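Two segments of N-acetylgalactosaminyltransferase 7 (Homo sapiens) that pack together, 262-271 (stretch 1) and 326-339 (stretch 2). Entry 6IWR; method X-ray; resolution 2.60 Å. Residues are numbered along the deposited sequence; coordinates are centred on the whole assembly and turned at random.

Stretch 1 262-271: RTICTVPLID
Stretch 2 326-339: AMAGGLFAIEREFF

The strongest polar link is a salt bridge between Arg262 and Glu335. Arg262 NE donates to Glu335 OE2 at 2.8 Å, nearly straight (166°), and Arg262 NH1 donates to Glu335 OE1 at 3.0 Å, so a planar guanidinium meets a planar carboxylate through two oxygens. The arginine adopts p, t, m with chi4 at -93°; Glu335 has chi1 t, chi2 -125° and chi3 51°. Glu335 also caps the helix that begins at Arg336: Glu335 OE1 accepts from Phe338 N at 3.0 Å, satisfying an amide that lacks a partner in the first turn, while Phe339 N bonds to Glu335 O at 3.1 Å.

Beyond this clamp the chains run as antiparallel strands, 264-271 against a segment through 332-335, their axes at 161° and 4.6 Å apart at closest approach. Thr266 and Ala333 form a hydrogen-bonded pair with CA atoms 5.0 Å apart: Thr266 N to Ala333 O is 2.8 Å, and Ala333 N to Thr266 O is 2.7 Å. Both residues are extended (phi/psi -116/149 and -136/132), and their side chains lie on the same face, with Thr266 CB 4.3 Å from Ala333 CB; the short alanine fits beside the branched threonine.

On the face shared by Cys265 (t) and Ile334 (chi1 21°, chi2 t), Cys265 CB touches Ile334 CG2 at 3.3 Å. Cys265 SG lies 3.8 Å from Met327 CE (p, t, p) and 3.9 Å from Phe332 CD2, a polarizable sulfur suited to apolar neighbours.

At the helix end, Thr263 CA sits 3.7 Å from the Phe338 ring centroid, over one face, a CH-pi contact; Phe338 has chi1 t and chi2 60°. At the other end, Ile270 (m, t) reaches Leu331 (m, t), Ile270 CD1 to Leu331 CG 3.8 Å. Pro268, which has no amide hydrogen to donate, packs its CG 4.2 Å from Leu331 CB.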

# COMPACT_ATOMS: atom_id res chain seq x y z
N ARG A 262 -44.49 -5.83 -8.13
CA ARG A 262 -43.52 -5.54 -9.18
C ARG A 262 -42.62 -4.35 -8.88
O ARG A 262 -41.62 -4.18 -9.60
CB ARG A 262 -44.26 -5.28 -10.49
CG ARG A 262 -45.34 -4.24 -10.37
CD ARG A 262 -46.09 -4.12 -11.67
NE ARG A 262 -45.11 -3.93 -12.72
CZ ARG A 262 -44.70 -2.74 -13.15
NH1 ARG A 262 -43.77 -2.65 -14.10
NH2 ARG A 262 -45.26 -1.64 -12.64
N THR A 263 -42.95 -3.51 -7.90
CA THR A 263 -42.11 -2.37 -7.52
C THR A 263 -41.12 -2.73 -6.42
O THR A 263 -40.47 -1.83 -5.87
CB THR A 263 -42.95 -1.17 -7.06
OG1 THR A 263 -43.67 -1.52 -5.87
CG2 THR A 263 -43.91 -0.71 -8.14
N ILE A 264 -41.03 -3.99 -6.05
CA ILE A 264 -39.98 -4.42 -5.13
C ILE A 264 -38.77 -4.81 -5.95
O ILE A 264 -38.89 -5.45 -7.00
CB ILE A 264 -40.46 -5.58 -4.24
CG1 ILE A 264 -41.72 -5.15 -3.48
CG2 ILE A 264 -39.37 -6.04 -3.29
CD1 ILE A 264 -42.24 -6.18 -2.53
N CYS A 265 -37.61 -4.36 -5.51
CA CYS A 265 -36.34 -4.76 -6.09
C CYS A 265 -35.57 -5.54 -5.04
O CYS A 265 -35.50 -5.13 -3.88
CB CYS A 265 -35.55 -3.56 -6.59
SG CYS A 265 -33.84 -3.83 -6.90
N THR A 266 -35.00 -6.65 -5.44
CA THR A 266 -34.52 -7.65 -4.52
C THR A 266 -33.01 -7.80 -4.63
O THR A 266 -32.43 -7.59 -5.71
CB THR A 266 -35.23 -8.96 -4.81
OG1 THR A 266 -36.39 -9.01 -3.98
CG2 THR A 266 -34.42 -10.05 -4.44
N VAL A 267 -32.37 -8.14 -3.51
CA VAL A 267 -30.92 -8.25 -3.44
C VAL A 267 -30.53 -9.47 -2.61
O VAL A 267 -30.92 -9.58 -1.46
CB VAL A 267 -30.27 -6.98 -2.85
CG1 VAL A 267 -28.79 -6.99 -3.14
CG2 VAL A 267 -30.93 -5.72 -3.39
N PRO A 268 -29.76 -10.40 -3.17
CA PRO A 268 -29.24 -11.50 -2.35
C PRO A 268 -28.19 -11.00 -1.36
O PRO A 268 -27.57 -9.96 -1.55
CB PRO A 268 -28.60 -12.43 -3.39
CG PRO A 268 -28.11 -11.45 -4.44
CD PRO A 268 -29.19 -10.39 -4.52
N LEU A 269 -28.00 -11.76 -0.29
CA LEU A 269 -26.83 -11.54 0.55
C LEU A 269 -25.58 -11.93 -0.24
O LEU A 269 -25.47 -13.05 -0.75
CB LEU A 269 -26.90 -12.34 1.84
CG LEU A 269 -28.05 -12.00 2.79
CD1 LEU A 269 -27.77 -12.51 4.21
CD2 LEU A 269 -28.33 -10.51 2.78
N ILE A 270 -24.65 -10.98 -0.38
CA ILE A 270 -23.47 -11.18 -1.19
C ILE A 270 -22.36 -11.70 -0.29
O ILE A 270 -21.88 -10.97 0.58
CB ILE A 270 -23.04 -9.88 -1.88
CG1 ILE A 270 -24.19 -9.32 -2.72
CG2 ILE A 270 -21.83 -10.13 -2.76
CD1 ILE A 270 -23.78 -8.12 -3.56
N ASP A 271 -21.94 -12.95 -0.52
CA ASP A 271 -20.90 -13.64 0.24
C ASP A 271 -19.55 -13.52 -0.46
O ASP A 271 -19.49 -13.29 -1.67
CB ASP A 271 -21.24 -15.13 0.42
CG ASP A 271 -22.42 -15.38 1.37
OD1 ASP A 271 -22.62 -14.56 2.30
OD2 ASP A 271 -23.15 -16.38 1.17
N ALA A 326 -30.03 0.96 0.59
CA ALA A 326 -29.26 0.92 -0.64
C ALA A 326 -28.75 -0.50 -0.88
O ALA A 326 -28.78 -1.35 0.01
CB ALA A 326 -28.09 1.91 -0.59
N MET A 327 -28.25 -0.74 -2.10
CA MET A 327 -27.62 -2.00 -2.48
C MET A 327 -26.15 -1.75 -2.81
O MET A 327 -25.75 -0.64 -3.15
CB MET A 327 -28.34 -2.61 -3.69
CG MET A 327 -28.31 -1.64 -4.87
SD MET A 327 -28.57 -2.36 -6.50
CE MET A 327 -30.34 -2.53 -6.47
N ALA A 328 -25.33 -2.80 -2.70
CA ALA A 328 -23.93 -2.65 -3.12
C ALA A 328 -23.85 -2.30 -4.59
O ALA A 328 -23.05 -1.44 -4.98
CB ALA A 328 -23.14 -3.92 -2.82
N GLY A 329 -24.68 -2.93 -5.43
CA GLY A 329 -24.83 -2.50 -6.81
C GLY A 329 -24.66 -3.55 -7.89
O GLY A 329 -25.32 -3.48 -8.94
N GLY A 330 -23.78 -4.52 -7.68
CA GLY A 330 -23.50 -5.49 -8.72
C GLY A 330 -24.59 -6.52 -8.95
O GLY A 330 -24.89 -6.87 -10.09
N LEU A 331 -25.20 -7.01 -7.86
CA LEU A 331 -26.11 -8.14 -7.88
C LEU A 331 -27.47 -7.67 -7.37
O LEU A 331 -27.58 -7.23 -6.22
CB LEU A 331 -25.60 -9.31 -7.01
CG LEU A 331 -24.11 -9.68 -6.98
CD1 LEU A 331 -23.84 -10.95 -6.12
CD2 LEU A 331 -23.48 -9.81 -8.36
N PHE A 332 -28.48 -7.76 -8.21
CA PHE A 332 -29.84 -7.44 -7.76
C PHE A 332 -30.83 -8.05 -8.76
O PHE A 332 -30.45 -8.59 -9.80
CB PHE A 332 -30.03 -5.93 -7.58
CG PHE A 332 -29.91 -5.13 -8.86
CD1 PHE A 332 -28.66 -4.80 -9.36
CD2 PHE A 332 -31.03 -4.68 -9.52
CE1 PHE A 332 -28.51 -4.06 -10.51
CE2 PHE A 332 -30.90 -3.93 -10.69
CZ PHE A 332 -29.62 -3.62 -11.18
N ALA A 333 -32.11 -7.93 -8.42
CA ALA A 333 -33.21 -8.35 -9.28
C ALA A 333 -34.29 -7.27 -9.27
O ALA A 333 -34.64 -6.77 -8.19
CB ALA A 333 -33.78 -9.70 -8.81
N ILE A 334 -34.77 -6.88 -10.45
CA ILE A 334 -35.95 -6.03 -10.60
C ILE A 334 -36.82 -6.62 -11.69
O ILE A 334 -36.32 -7.23 -12.64
CB ILE A 334 -35.69 -4.56 -11.01
CG1 ILE A 334 -34.35 -4.34 -11.65
CG2 ILE A 334 -35.98 -3.54 -9.89
CD1 ILE A 334 -34.15 -2.81 -11.70
N GLU A 335 -38.12 -6.36 -11.57
CA GLU A 335 -39.01 -6.64 -12.68
C GLU A 335 -38.59 -5.78 -13.87
O GLU A 335 -38.25 -4.60 -13.72
CB GLU A 335 -40.45 -6.38 -12.28
CG GLU A 335 -41.48 -7.04 -13.16
CD GLU A 335 -42.46 -6.04 -13.72
OE1 GLU A 335 -41.99 -5.03 -14.29
OE2 GLU A 335 -43.70 -6.25 -13.56
N ARG A 336 -38.54 -6.36 -15.04
CA ARG A 336 -37.93 -5.70 -16.17
C ARG A 336 -38.60 -4.42 -16.63
O ARG A 336 -37.94 -3.47 -16.98
CB ARG A 336 -37.81 -6.68 -17.33
CG ARG A 336 -36.92 -6.19 -18.44
CD ARG A 336 -37.15 -6.99 -19.68
NE ARG A 336 -36.36 -6.50 -20.78
CZ ARG A 336 -36.86 -5.80 -21.77
NH1 ARG A 336 -38.13 -5.50 -21.77
NH2 ARG A 336 -36.08 -5.39 -22.75
N GLU A 337 -39.92 -4.41 -16.65
CA GLU A 337 -40.65 -3.23 -17.01
C GLU A 337 -40.43 -2.12 -16.01
O GLU A 337 -40.31 -0.97 -16.37
CB GLU A 337 -42.13 -3.57 -17.10
CG GLU A 337 -42.73 -3.36 -18.47
CD GLU A 337 -44.24 -3.25 -18.43
OE1 GLU A 337 -44.88 -4.10 -17.78
OE2 GLU A 337 -44.77 -2.31 -19.04
N PHE A 338 -40.40 -2.48 -14.74
CA PHE A 338 -40.23 -1.52 -13.67
C PHE A 338 -38.89 -0.80 -13.72
O PHE A 338 -38.83 0.40 -13.59
CB PHE A 338 -40.37 -2.22 -12.34
CG PHE A 338 -40.32 -1.30 -11.17
CD1 PHE A 338 -41.23 -0.29 -11.04
CD2 PHE A 338 -39.36 -1.46 -10.21
CE1 PHE A 338 -41.18 0.55 -9.96
CE2 PHE A 338 -39.31 -0.63 -9.13
CZ PHE A 338 -40.22 0.38 -9.01
N PHE A 339 -37.82 -1.55 -13.95
CA PHE A 339 -36.53 -0.95 -14.27
C PHE A 339 -36.66 0.01 -15.44
O PHE A 339 -36.13 1.13 -15.40
CB PHE A 339 -35.52 -2.05 -14.57
CG PHE A 339 -34.11 -1.59 -14.45
CD1 PHE A 339 -33.81 -0.47 -13.71
CD2 PHE A 339 -33.09 -2.28 -15.08
CE1 PHE A 339 -32.52 -0.05 -13.59
CE2 PHE A 339 -31.79 -1.86 -14.97
CZ PHE A 339 -31.50 -0.75 -14.22